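Local atomic coordinates of conserved protein (PDB entry 1I36), a protein that is of unknown function but binds NADP in a Rossmann-type domain and resembles 3-hydroxyacid dehydrogenases in structure. Residues 85-90 with 110-115; 106-111 with 125-130; 23-28 with 45-50; 58-63 with 78-83. The protein carries 1 engineered substitution. All coordinates share one frame; numbering follows the deposited sequence.

All four contacts lie on one mixed beta-sheet of the NADP-binding domain. Contact 3 sits at one outermost strand, 47-48, contact 4 joins strand 59-62 to the start of 83-86, contact 1 joins the end of 83-86 to 106-112, and contact 2 adds the antiparallel strand 124-128. Contacts 1 and 2 share Ala110 and Ala111, their centres about 9 Å apart. Contact 4 meets contact 1 through Val85 N and Val60 O, 2.8 Å apart, and contact 2 through Gly106 N and Gly82 O, 2.9 Å apart. Contact 3 stands about 21 Å from contact 1 between centres. Contacts 1 and 4 both touch NADP, contact 1 at the nicotinamide half, contact 4 through Ala63.

Contact 1 (85-90 with 110-115). With NAP (NADP nicotinamide-adenine-dinucleotide phosphate), chain C.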
# COMPACT_ATOMS: atom_id res chain seq x y z
N VAL A 85 -28.82 -6.01 16.33
CA VAL A 85 -27.53 -6.12 15.65
C VAL A 85 -27.70 -5.87 14.16
O VAL A 85 -28.32 -6.65 13.46
CB VAL A 85 -26.94 -7.51 15.89
CG1 VAL A 85 -25.52 -7.60 15.35
CG2 VAL A 85 -26.95 -7.81 17.41
N ASP A 86 -27.18 -4.75 13.70
CA ASP A 86 -27.28 -4.42 12.29
C ASP A 86 -25.99 -4.85 11.59
O ASP A 86 -24.90 -4.34 11.87
CB ASP A 86 -27.56 -2.92 12.09
CG ASP A 86 -27.91 -2.59 10.63
OD1 ASP A 86 -27.09 -2.86 9.73
OD2 ASP A 86 -29.01 -2.08 10.38
N ILE A 87 -26.13 -5.77 10.64
CA ILE A 87 -24.98 -6.30 9.94
C ILE A 87 -25.01 -5.94 8.45
O ILE A 87 -24.23 -6.43 7.66
CB ILE A 87 -24.86 -7.83 10.20
CG1 ILE A 87 -23.41 -8.30 10.03
CG2 ILE A 87 -25.82 -8.62 9.29
CD1 ILE A 87 -23.17 -9.69 10.68
N ASN A 88 -25.84 -4.96 8.11
CA ASN A 88 -25.96 -4.54 6.72
C ASN A 88 -24.80 -3.66 6.22
O ASN A 88 -24.18 -2.91 6.99
CB ASN A 88 -27.29 -3.83 6.48
CG ASN A 88 -28.48 -4.67 6.90
OD1 ASN A 88 -28.78 -5.67 6.27
ND2 ASN A 88 -29.14 -4.27 7.98
N ASN A 89 -24.54 -3.71 4.93
CA ASN A 89 -23.46 -2.90 4.37
C ASN A 89 -23.98 -1.50 4.09
O ASN A 89 -24.39 -1.20 2.98
CB ASN A 89 -22.88 -3.51 3.09
CG ASN A 89 -21.70 -2.70 2.54
OD1 ASN A 89 -20.94 -2.09 3.31
ND2 ASN A 89 -21.58 -2.66 1.21
N ILE A 90 -24.03 -0.67 5.15
CA ILE A 90 -24.46 0.71 5.06
C ILE A 90 -23.37 1.61 5.64
O ILE A 90 -22.51 1.16 6.39
CB ILE A 90 -25.82 0.95 5.80
CG1 ILE A 90 -25.80 0.33 7.21
CG2 ILE A 90 -26.96 0.34 4.97
CD1 ILE A 90 -27.06 0.69 8.07
N ALA A 110 -22.51 -4.42 13.73
CA ALA A 110 -21.63 -5.58 13.48
C ALA A 110 -21.14 -5.42 12.04
O ALA A 110 -21.90 -5.01 11.19
CB ALA A 110 -22.43 -6.89 13.62
N ALA A 111 -19.89 -5.78 11.76
CA ALA A 111 -19.36 -5.67 10.39
C ALA A 111 -18.61 -6.96 10.07
O ALA A 111 -17.70 -7.37 10.81
CB ALA A 111 -18.41 -4.45 10.27
N ILE A 112 -19.00 -7.58 8.97
CA ILE A 112 -18.42 -8.83 8.49
C ILE A 112 -17.09 -8.47 7.83
O ILE A 112 -17.05 -7.65 6.91
CB ILE A 112 -19.37 -9.52 7.48
CG1 ILE A 112 -20.60 -10.03 8.24
CG2 ILE A 112 -18.66 -10.72 6.82
CD1 ILE A 112 -21.72 -10.62 7.34
N MET A 113 -16.01 -9.04 8.35
CA MET A 113 -14.65 -8.75 7.88
C MET A 113 -14.06 -9.80 6.94
O MET A 113 -12.88 -10.11 7.02
CB MET A 113 -13.73 -8.58 9.10
CG MET A 113 -14.14 -7.43 10.02
SD MET A 113 -14.16 -5.94 9.08
CE MET A 113 -12.46 -5.53 9.01
N GLY A 114 -14.87 -10.29 6.02
CA GLY A 114 -14.39 -11.30 5.10
C GLY A 114 -15.46 -11.79 4.15
O GLY A 114 -16.43 -11.07 3.85
N SER A 115 -15.28 -13.02 3.68
CA SER A 115 -16.21 -13.63 2.74
C SER A 115 -17.11 -14.66 3.43
O SER A 115 -16.62 -15.68 3.90
CB SER A 115 -15.41 -14.32 1.62
OG SER A 115 -16.25 -15.13 0.80
PA NAP C . -29.51 -11.79 0.46
O1A NAP C . -29.52 -10.50 -0.22
O2A NAP C . -28.59 -12.90 0.54
O5B NAP C . -30.50 -11.75 1.80
C5B NAP C . -31.31 -10.57 2.37
C4B NAP C . -32.57 -11.27 2.54
O4B NAP C . -33.35 -10.03 3.23
C3B NAP C . -33.55 -11.31 1.78
O3B NAP C . -33.47 -12.64 2.08
C2B NAP C . -34.96 -10.88 1.63
O2B NAP C . -36.07 -11.46 1.57
C1B NAP C . -34.76 -10.10 2.78
N9A NAP C . -35.37 -8.76 2.66
C8A NAP C . -35.43 -7.73 1.71
N7A NAP C . -36.21 -6.75 2.10
C5A NAP C . -36.69 -7.13 3.34
C6A NAP C . -37.58 -6.50 4.28
N6A NAP C . -38.14 -5.32 4.04
N1A NAP C . -37.86 -7.17 5.46
C2A NAP C . -37.30 -8.39 5.72
N3A NAP C . -36.46 -9.04 4.89
C4A NAP C . -36.19 -8.34 3.70
O3 NAP C . -28.35 -10.89 1.26
PN NAP C . -27.01 -11.27 2.23
O1N NAP C . -25.87 -11.66 1.34
O2N NAP C . -27.56 -12.26 3.17
O5D NAP C . -26.56 -10.03 3.11
C5D NAP C . -27.43 -9.44 4.11
C4D NAP C . -26.81 -8.15 4.59
O4D NAP C . -25.44 -8.24 5.10
C3D NAP C . -26.72 -7.04 3.51
O3D NAP C . -27.02 -5.69 3.97
C2D NAP C . -25.33 -7.11 2.97
O2D NAP C . -24.88 -5.92 2.41
C1D NAP C . -24.54 -7.57 4.22
N1N NAP C . -23.30 -8.31 3.91
C2N NAP C . -23.35 -9.50 3.18
C3N NAP C . -22.09 -10.15 2.95
C7N NAP C . -21.99 -11.40 2.21
O7N NAP C . -20.89 -11.95 2.02
N7N NAP C . -23.09 -12.01 1.70
C4N NAP C . -20.91 -9.56 3.45
C5N NAP C . -20.89 -8.41 4.15
C6N NAP C . -22.08 -7.78 4.39
P2B NAP C . -36.57 -11.72 -0.00
O1X NAP C . -35.73 -12.80 -0.63
O2X NAP C . -37.92 -12.12 0.25
O3X NAP C . -36.35 -10.47 -0.70
O HOH W 1 -21.30 -6.24 7.44
O HOH W 2 -21.91 -3.49 8.61
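Ile87 and Ile112 cross at about a right angle where strands 83-86 and 106-112 of a Rossmann-type beta-alpha-beta unit end beside NADP. Ile112 CB lies 3.8 Å from C5N of the nicotinamide ring. CG2, anti to the backbone N, stays near that same ring carbon, while CG1 turns to Ile87, 3.6 Å from its CD1. The terminal CD1 lies 3.8 Å from Ile87 CD1. An alanine in place of Ile112 would probably leave Ile87 CD1 without the CG1 and CD1 it packs on and C5N with less hydrocarbon beside it. Ala110 CB packs on Val85 CG1, and Ala110 N bonds to Asp86 O at 3.0 Å. Past the Ala110-Asp86 bond a water bridges Ile87 O and Ile112 N. Asp86 OD1 accepts Asn88 N on its anti side, though 32° out of the carboxylate plane, 2.9 Å away, closing an Asx turn; weaker bonds from Asn88 ND2 to both carboxylate oxygens help hold the amide, whose ND2 also bonds Ser62. Asn88 OD1 receives the ribose hydroxyl O3D at 2.9 Å. The contact thus combines an apolar surface for the nicotinamide with a polar grip on its ribose, the carboxylate of Asp86 acting from the second shell.

Contact 2 (106-111 with 125-130)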
# COMPACT_ATOMS: atom_id res chain seq x y z
N GLY A 106 -30.87 -1.92 22.80
CA GLY A 106 -29.47 -1.60 22.62
C GLY A 106 -29.16 -1.88 21.15
O GLY A 106 -29.71 -2.80 20.55
N PHE A 107 -28.29 -1.07 20.56
CA PHE A 107 -27.95 -1.26 19.15
C PHE A 107 -26.48 -1.65 19.05
O PHE A 107 -25.64 -1.04 19.68
CB PHE A 107 -28.16 0.04 18.38
CG PHE A 107 -27.89 -0.09 16.90
CD1 PHE A 107 -26.60 0.02 16.41
CD2 PHE A 107 -28.92 -0.25 16.01
CE1 PHE A 107 -26.35 -0.01 15.02
CE2 PHE A 107 -28.68 -0.28 14.61
CZ PHE A 107 -27.39 -0.15 14.13
N VAL A 108 -26.20 -2.61 18.18
CA VAL A 108 -24.83 -3.06 17.92
C VAL A 108 -24.52 -2.97 16.44
O VAL A 108 -25.29 -3.47 15.61
CB VAL A 108 -24.64 -4.54 18.37
CG1 VAL A 108 -23.20 -5.04 18.02
CG2 VAL A 108 -24.82 -4.63 19.92
N ASP A 109 -23.42 -2.30 16.10
CA ASP A 109 -22.99 -2.18 14.68
C ASP A 109 -22.07 -3.40 14.48
O ASP A 109 -21.02 -3.45 15.09
CB ASP A 109 -22.19 -0.88 14.56
CG ASP A 109 -21.56 -0.68 13.20
OD1 ASP A 109 -21.86 -1.46 12.26
OD2 ASP A 109 -20.75 0.25 13.07
N ALA A 110 -22.51 -4.42 13.73
CA ALA A 110 -21.63 -5.58 13.48
C ALA A 110 -21.14 -5.42 12.04
O ALA A 110 -21.90 -5.01 11.19
CB ALA A 110 -22.43 -6.89 13.62
N ALA A 111 -19.89 -5.78 11.76
CA ALA A 111 -19.36 -5.67 10.39
C ALA A 111 -18.61 -6.96 10.07
O ALA A 111 -17.70 -7.37 10.81
CB ALA A 111 -18.41 -4.45 10.27
N ILE A 125 -16.27 -11.24 12.71
CA ILE A 125 -17.23 -10.15 12.71
C ILE A 125 -16.77 -9.17 13.78
O ILE A 125 -16.53 -9.56 14.92
CB ILE A 125 -18.62 -10.69 13.11
CG1 ILE A 125 -19.15 -11.62 12.03
CG2 ILE A 125 -19.61 -9.52 13.37
CD1 ILE A 125 -20.41 -12.37 12.52
N ILE A 126 -16.63 -7.90 13.45
CA ILE A 126 -16.26 -6.95 14.50
C ILE A 126 -17.56 -6.23 14.89
O ILE A 126 -18.45 -6.05 14.04
CB ILE A 126 -15.12 -5.98 14.10
CG1 ILE A 126 -15.52 -5.16 12.88
CG2 ILE A 126 -13.80 -6.80 13.81
CD1 ILE A 126 -14.51 -3.99 12.58
N ALA A 127 -17.67 -5.83 16.15
CA ALA A 127 -18.90 -5.19 16.64
C ALA A 127 -18.59 -4.03 17.56
O ALA A 127 -17.66 -4.08 18.38
CB ALA A 127 -19.77 -6.26 17.38
N SER A 128 -19.39 -2.96 17.43
CA SER A 128 -19.17 -1.77 18.23
C SER A 128 -20.48 -1.30 18.87
O SER A 128 -21.56 -1.57 18.35
CB SER A 128 -18.53 -0.67 17.38
OG SER A 128 -19.45 -0.11 16.45
N GLY A 129 -20.35 -0.60 20.00
CA GLY A 129 -21.52 -0.12 20.73
C GLY A 129 -21.40 -0.60 22.16
O GLY A 129 -20.67 -1.57 22.45
N ARG A 130 -22.19 -0.00 23.06
CA ARG A 130 -22.17 -0.34 24.49
C ARG A 130 -22.56 -1.77 24.76
O ARG A 130 -22.12 -2.37 25.75
CB ARG A 130 -23.14 0.55 25.30
CG ARG A 130 -22.82 2.00 25.29
CD ARG A 130 -23.77 2.75 26.26
NE ARG A 130 -23.63 2.30 27.64
CZ ARG A 130 -24.52 1.55 28.26
NH1 ARG A 130 -25.62 1.17 27.62
NH2 ARG A 130 -24.34 1.20 29.52
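Ala110 and Ala127 form the non-hydrogen-bonded pair at the middle of an antiparallel beta ladder, their CA atoms 4.2 Å apart. Strands 106-112 and 124-128 run at 159° to each other, and here the sheet changes from its parallel Rossmann-type run, 47-48 through 106-112, to antiparallel pairing. The tight part is flanked by two hydrogen-bonded pairs, Asp109 with Ser128 and Ala111 with Ile126. The shortest of their four backbone bonds, Ala111 N to Ile126 O at 2.7 Å, runs nearly along the C=O axis. On the face of Ala110 and Ala127, small groups meet branched ones: Val108 CG1, anti to its backbone N, touches Ala127 CB at 3.7 Å, and Ala110 CB meets Ile125 CG2. The face of Asp109, Ala111, Ile126 and Ser128 is covered by helix 154-182, and Met192 of the second subunit packs on Ile126. The buried polar groups of this face have partners at the start of that helix and just before it: Asp109 OD1 bonds Ser156, and Ser128 OG bonds Glu151 O and Ala155 N. Toward Gly129 the contact is looser. The ladder ends with the Asp109-Ser128 pair; Gly129, just past it, is partly exposed, and Arg130 is exposed; a side chain on Gly129 would collide with Phe107 O. Within the ladder, Ser128 OG, lying between its own backbone N and carbonyl carbon (chi1 73°), comes 3.4 Å from Asp109 CB.

Contact 3 (23-28 with 45-50); sequences GVEVVT and GVTETS
The beta-alpha-beta unit of strand 25-28, helix 35-44 and strand 47-48 closes here, at the outer edge of the Rossmann-type sheet, where Val27 pairs with Thr47 and Thr28 with Glu48 in parallel register. Thr47 N gives a nearly straight bond to Val26 O at 2.9 Å (172° at the hydrogen); Thr28 N returns to Thr47 O, and Thr49 N reaches Thr28 O. On one face, Val46 bridges two residues. Its CG1 presses on Val26 CG2 at 3.4 Å, tighter than usual van der Waals contact, the two side chains crossing at about a right angle, and its CG2 meets Thr28 CG2 at 3.8 Å. Val46 also packs on Phe8 of the NADP site, whereas the hydroxyl of Thr28 turns to Phe5 O. On the other face Val27 lies alongside Thr47, CG1 to CB at 3.7 Å, and touches Thr49 CG2 with its CG2. On the partly exposed side Glu25 swings its CG anti to the backbone N (chi1 -162°) and extends across Thr47, whose OG1 donates to the anti lone pair of OE2 at 2.7 Å. A leucine in place of Glu25 would probably leave the Thr47 hydroxyl without this acceptor. The edge strand is therefore held by backbone bonds, packing of Val46 on Val26 and Thr28, and one short bond to a carboxylate, whose charge is likely to strengthen it.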
# COMPACT_ATOMS: atom_id res chain seq x y z
N GLY A 23 -27.30 -25.43 19.63
CA GLY A 23 -28.42 -25.42 20.56
C GLY A 23 -29.25 -24.17 20.75
O GLY A 23 -30.10 -24.10 21.64
N VAL A 24 -29.04 -23.17 19.89
CA VAL A 24 -29.78 -21.92 20.02
C VAL A 24 -31.05 -22.00 19.20
O VAL A 24 -31.04 -22.51 18.10
CB VAL A 24 -28.90 -20.74 19.51
CG1 VAL A 24 -29.68 -19.41 19.49
CG2 VAL A 24 -27.67 -20.63 20.37
N GLU A 25 -32.17 -21.53 19.74
CA GLU A 25 -33.38 -21.54 18.94
C GLU A 25 -33.35 -20.27 18.08
O GLU A 25 -33.25 -19.18 18.60
CB GLU A 25 -34.64 -21.49 19.81
CG GLU A 25 -35.83 -21.95 18.98
CD GLU A 25 -37.14 -21.36 19.41
OE1 GLU A 25 -37.26 -20.90 20.58
OE2 GLU A 25 -38.08 -21.37 18.58
N VAL A 26 -33.36 -20.42 16.76
CA VAL A 26 -33.32 -19.28 15.85
C VAL A 26 -34.70 -19.10 15.24
O VAL A 26 -35.33 -20.08 14.85
CB VAL A 26 -32.25 -19.49 14.75
CG1 VAL A 26 -30.91 -19.73 15.41
CG2 VAL A 26 -32.55 -20.73 13.94
N VAL A 27 -35.19 -17.85 15.18
CA VAL A 27 -36.53 -17.59 14.65
C VAL A 27 -36.55 -16.46 13.62
O VAL A 27 -35.69 -15.59 13.63
CB VAL A 27 -37.58 -17.22 15.77
CG1 VAL A 27 -37.47 -18.16 16.97
CG2 VAL A 27 -37.46 -15.78 16.18
N THR A 28 -37.54 -16.48 12.74
CA THR A 28 -37.65 -15.44 11.72
C THR A 28 -39.09 -15.42 11.19
O THR A 28 -39.81 -16.40 11.36
CB THR A 28 -36.67 -15.71 10.54
OG1 THR A 28 -36.51 -14.52 9.79
CG2 THR A 28 -37.20 -16.79 9.63
N GLY A 45 -34.15 -24.94 9.22
CA GLY A 45 -35.06 -25.41 10.25
C GLY A 45 -35.37 -24.36 11.31
O GLY A 45 -35.51 -24.66 12.50
N VAL A 46 -35.50 -23.11 10.87
CA VAL A 46 -35.79 -22.02 11.79
C VAL A 46 -37.24 -22.02 12.24
O VAL A 46 -38.10 -22.56 11.56
CB VAL A 46 -35.46 -20.64 11.17
CG1 VAL A 46 -33.98 -20.55 10.83
CG2 VAL A 46 -36.30 -20.42 9.93
N THR A 47 -37.50 -21.45 13.40
CA THR A 47 -38.87 -21.38 13.88
C THR A 47 -39.56 -20.23 13.15
O THR A 47 -39.09 -19.10 13.18
CB THR A 47 -38.90 -21.16 15.40
OG1 THR A 47 -38.37 -22.33 16.06
CG2 THR A 47 -40.32 -20.90 15.88
N GLU A 48 -40.64 -20.55 12.45
CA GLU A 48 -41.40 -19.54 11.71
C GLU A 48 -42.39 -18.90 12.65
O GLU A 48 -43.18 -19.58 13.29
CB GLU A 48 -42.09 -20.21 10.52
CG GLU A 48 -41.05 -20.72 9.54
CD GLU A 48 -41.59 -21.62 8.44
OE1 GLU A 48 -42.80 -21.53 8.10
OE2 GLU A 48 -40.78 -22.40 7.90
N THR A 49 -42.37 -17.57 12.70
CA THR A 49 -43.22 -16.87 13.64
C THR A 49 -43.64 -15.50 13.14
O THR A 49 -43.38 -15.15 12.00
CB THR A 49 -42.48 -16.75 14.97
OG1 THR A 49 -43.37 -16.23 15.97
CG2 THR A 49 -41.27 -15.81 14.82
N SER A 50 -44.30 -14.71 13.98
CA SER A 50 -44.75 -13.39 13.55
C SER A 50 -43.59 -12.39 13.62
O SER A 50 -42.59 -12.63 14.30
CB SER A 50 -45.90 -12.88 14.42
OG SER A 50 -45.47 -12.50 15.72

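Contact 4 (58-63 with 78-83); sequences PVVISA and RHVRGI. With NAP (NADP nicotinamide-adenine-dinucleotide phosphate), chain C.
With CG1 anti to the backbone N in both valines (chi1 178° in Val60, 174° in Val80), CG2 is left anti to the carbonyl carbon, and the two CG2 atoms meet tip to tip, 4.0 Å apart. The contact belongs to the parallel Rossmann-type sheet, at the point where the chain returns from helix 69-77 to begin strand 83-86 beside strand 59-62. Val80 lies in the loop before that strand, with Tyr55 of helix 51-55 packed on it, while Val60 also touches Ile6 and Tyr84. The valine pair packs this loop onto strand 59-62. Val59 pairs with Ile83 in parallel, and the backbone of Ile83 makes both bonds of the pair. Ile83 N points its hydrogen at Pro58 O almost straight, 176° at the hydrogen over 2.9 Å, though the donor stands above the carbonyl plane. Ile83 O receives Val60 N at 2.9 Å, this time close to the line of the C=O bond. Ile83 CB comes 3.9 Å from Pro58 O and Val60 CB 3.8 Å from Ile83 O. At its far end strand 59-62 leads to NADP, where Ala63 O lies 3.6 Å from C5B of the adenosine ribose. Back at the loop, Gly82 CA sits 3.6 Å from Pro58 O, and a CB on Gly82 would run into that oxygen.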
# COMPACT_ATOMS: atom_id res chain seq x y z
N PRO A 58 -34.16 -11.72 22.71
CA PRO A 58 -33.13 -10.91 23.38
C PRO A 58 -32.03 -10.41 22.42
O PRO A 58 -31.34 -9.44 22.72
CB PRO A 58 -32.60 -11.86 24.47
CG PRO A 58 -32.85 -13.22 23.89
CD PRO A 58 -34.22 -13.07 23.29
N VAL A 59 -31.92 -11.07 21.26
CA VAL A 59 -30.96 -10.69 20.22
C VAL A 59 -31.71 -10.77 18.88
O VAL A 59 -32.24 -11.81 18.50
CB VAL A 59 -29.69 -11.60 20.15
CG1 VAL A 59 -28.73 -11.07 19.05
CG2 VAL A 59 -28.94 -11.59 21.53
N VAL A 60 -31.76 -9.63 18.20
CA VAL A 60 -32.42 -9.51 16.91
C VAL A 60 -31.35 -9.05 15.91
O VAL A 60 -30.73 -8.01 16.12
CB VAL A 60 -33.50 -8.43 16.97
CG1 VAL A 60 -34.15 -8.28 15.58
CG2 VAL A 60 -34.58 -8.83 18.04
N ILE A 61 -31.12 -9.84 14.88
CA ILE A 61 -30.11 -9.49 13.88
C ILE A 61 -30.79 -9.11 12.56
O ILE A 61 -31.61 -9.86 12.04
CB ILE A 61 -29.15 -10.70 13.60
CG1 ILE A 61 -28.35 -11.06 14.89
CG2 ILE A 61 -28.19 -10.37 12.47
CD1 ILE A 61 -27.59 -12.38 14.78
N SER A 62 -30.44 -7.93 12.05
CA SER A 62 -30.97 -7.40 10.80
C SER A 62 -29.93 -7.69 9.71
O SER A 62 -28.85 -7.11 9.72
CB SER A 62 -31.15 -5.88 10.92
OG SER A 62 -31.53 -5.33 9.66
N ALA A 63 -30.27 -8.58 8.79
CA ALA A 63 -29.39 -8.97 7.70
C ALA A 63 -30.24 -8.93 6.43
O ALA A 63 -30.61 -9.97 5.87
CB ALA A 63 -28.85 -10.38 7.95
N ARG A 78 -39.82 0.03 17.23
CA ARG A 78 -41.04 0.27 18.01
C ARG A 78 -41.25 -0.86 19.01
O ARG A 78 -42.05 -0.73 19.93
CB ARG A 78 -42.27 0.29 17.08
CG ARG A 78 -42.39 1.51 16.22
CD ARG A 78 -43.51 1.37 15.20
NE ARG A 78 -43.36 2.45 14.25
CZ ARG A 78 -43.30 2.30 12.94
NH1 ARG A 78 -43.38 1.10 12.38
NH2 ARG A 78 -43.05 3.36 12.19
N HIS A 79 -40.53 -1.97 18.84
CA HIS A 79 -40.70 -3.13 19.69
C HIS A 79 -39.48 -3.72 20.42
O HIS A 79 -39.59 -4.16 21.57
CB HIS A 79 -41.34 -4.25 18.86
CG HIS A 79 -42.64 -3.87 18.23
ND1 HIS A 79 -42.73 -3.39 16.93
CD2 HIS A 79 -43.91 -3.89 18.71
CE1 HIS A 79 -44.00 -3.13 16.65
NE2 HIS A 79 -44.73 -3.43 17.71
N VAL A 80 -38.34 -3.78 19.74
CA VAL A 80 -37.15 -4.40 20.33
C VAL A 80 -36.72 -3.77 21.64
O VAL A 80 -36.57 -2.56 21.74
CB VAL A 80 -35.95 -4.35 19.32
CG1 VAL A 80 -34.68 -4.87 19.98
CG2 VAL A 80 -36.30 -5.21 18.09
N ARG A 81 -36.52 -4.61 22.65
CA ARG A 81 -36.07 -4.15 23.96
C ARG A 81 -34.75 -4.84 24.32
O ARG A 81 -34.07 -4.44 25.27
CB ARG A 81 -37.14 -4.41 25.02
CG ARG A 81 -38.30 -3.41 24.97
CD ARG A 81 -39.32 -3.71 26.02
NE ARG A 81 -40.46 -2.80 25.89
CZ ARG A 81 -40.54 -1.61 26.47
NH1 ARG A 81 -39.55 -1.17 27.26
NH2 ARG A 81 -41.58 -0.83 26.20
N GLY A 82 -34.37 -5.83 23.53
CA GLY A 82 -33.11 -6.53 23.73
C GLY A 82 -32.05 -5.80 22.91
O GLY A 82 -32.03 -4.55 22.83
N ILE A 83 -31.16 -6.57 22.28
CA ILE A 83 -30.12 -6.00 21.42
C ILE A 83 -30.47 -6.19 19.94
O ILE A 83 -30.93 -7.24 19.52
CB ILE A 83 -28.76 -6.65 21.73
CG1 ILE A 83 -28.29 -6.17 23.08
CG2 ILE A 83 -27.71 -6.26 20.71
CD1 ILE A 83 -27.27 -7.06 23.64
PA NAP C . -29.51 -11.79 0.46
O1A NAP C . -29.52 -10.50 -0.22
O2A NAP C . -28.59 -12.90 0.54
O5B NAP C . -30.50 -11.75 1.80
C5B NAP C . -31.31 -10.57 2.37
C4B NAP C . -32.57 -11.27 2.54
O4B NAP C . -33.35 -10.03 3.23
C3B NAP C . -33.55 -11.31 1.78
O3B NAP C . -33.47 -12.64 2.08
C2B NAP C . -34.96 -10.88 1.63
O2B NAP C . -36.07 -11.46 1.57
C1B NAP C . -34.76 -10.10 2.78
N9A NAP C . -35.37 -8.76 2.66
C8A NAP C . -35.43 -7.73 1.71
N7A NAP C . -36.21 -6.75 2.10
C5A NAP C . -36.69 -7.13 3.34
C6A NAP C . -37.58 -6.50 4.28
N6A NAP C . -38.14 -5.32 4.04
N1A NAP C . -37.86 -7.17 5.46
C2A NAP C . -37.30 -8.39 5.72
N3A NAP C . -36.46 -9.04 4.89
C4A NAP C . -36.19 -8.34 3.70
O3 NAP C . -28.35 -10.89 1.26
PN NAP C . -27.01 -11.27 2.23
O1N NAP C . -25.87 -11.66 1.34
O2N NAP C . -27.56 -12.26 3.17
O5D NAP C . -26.56 -10.03 3.11
C5D NAP C . -27.43 -9.44 4.11
C4D NAP C . -26.81 -8.15 4.59
O4D NAP C . -25.44 -8.24 5.10
C3D NAP C . -26.72 -7.04 3.51
O3D NAP C . -27.02 -5.69 3.97
C2D NAP C . -25.33 -7.11 2.97
O2D NAP C . -24.88 -5.92 2.41
C1D NAP C . -24.54 -7.57 4.22
N1N NAP C . -23.30 -8.31 3.91
C2N NAP C . -23.35 -9.50 3.18
C3N NAP C . -22.09 -10.15 2.95
C7N NAP C . -21.99 -11.40 2.21
O7N NAP C . -20.89 -11.95 2.02
N7N NAP C . -23.09 -12.01 1.70
C4N NAP C . -20.91 -9.56 3.45
C5N NAP C . -20.89 -8.41 4.15
C6N NAP C . -22.08 -7.78 4.39
P2B NAP C . -36.57 -11.72 -0.00
O1X NAP C . -35.73 -12.80 -0.63
O2X NAP C . -37.92 -12.12 0.25
O3X NAP C . -36.35 -10.47 -0.70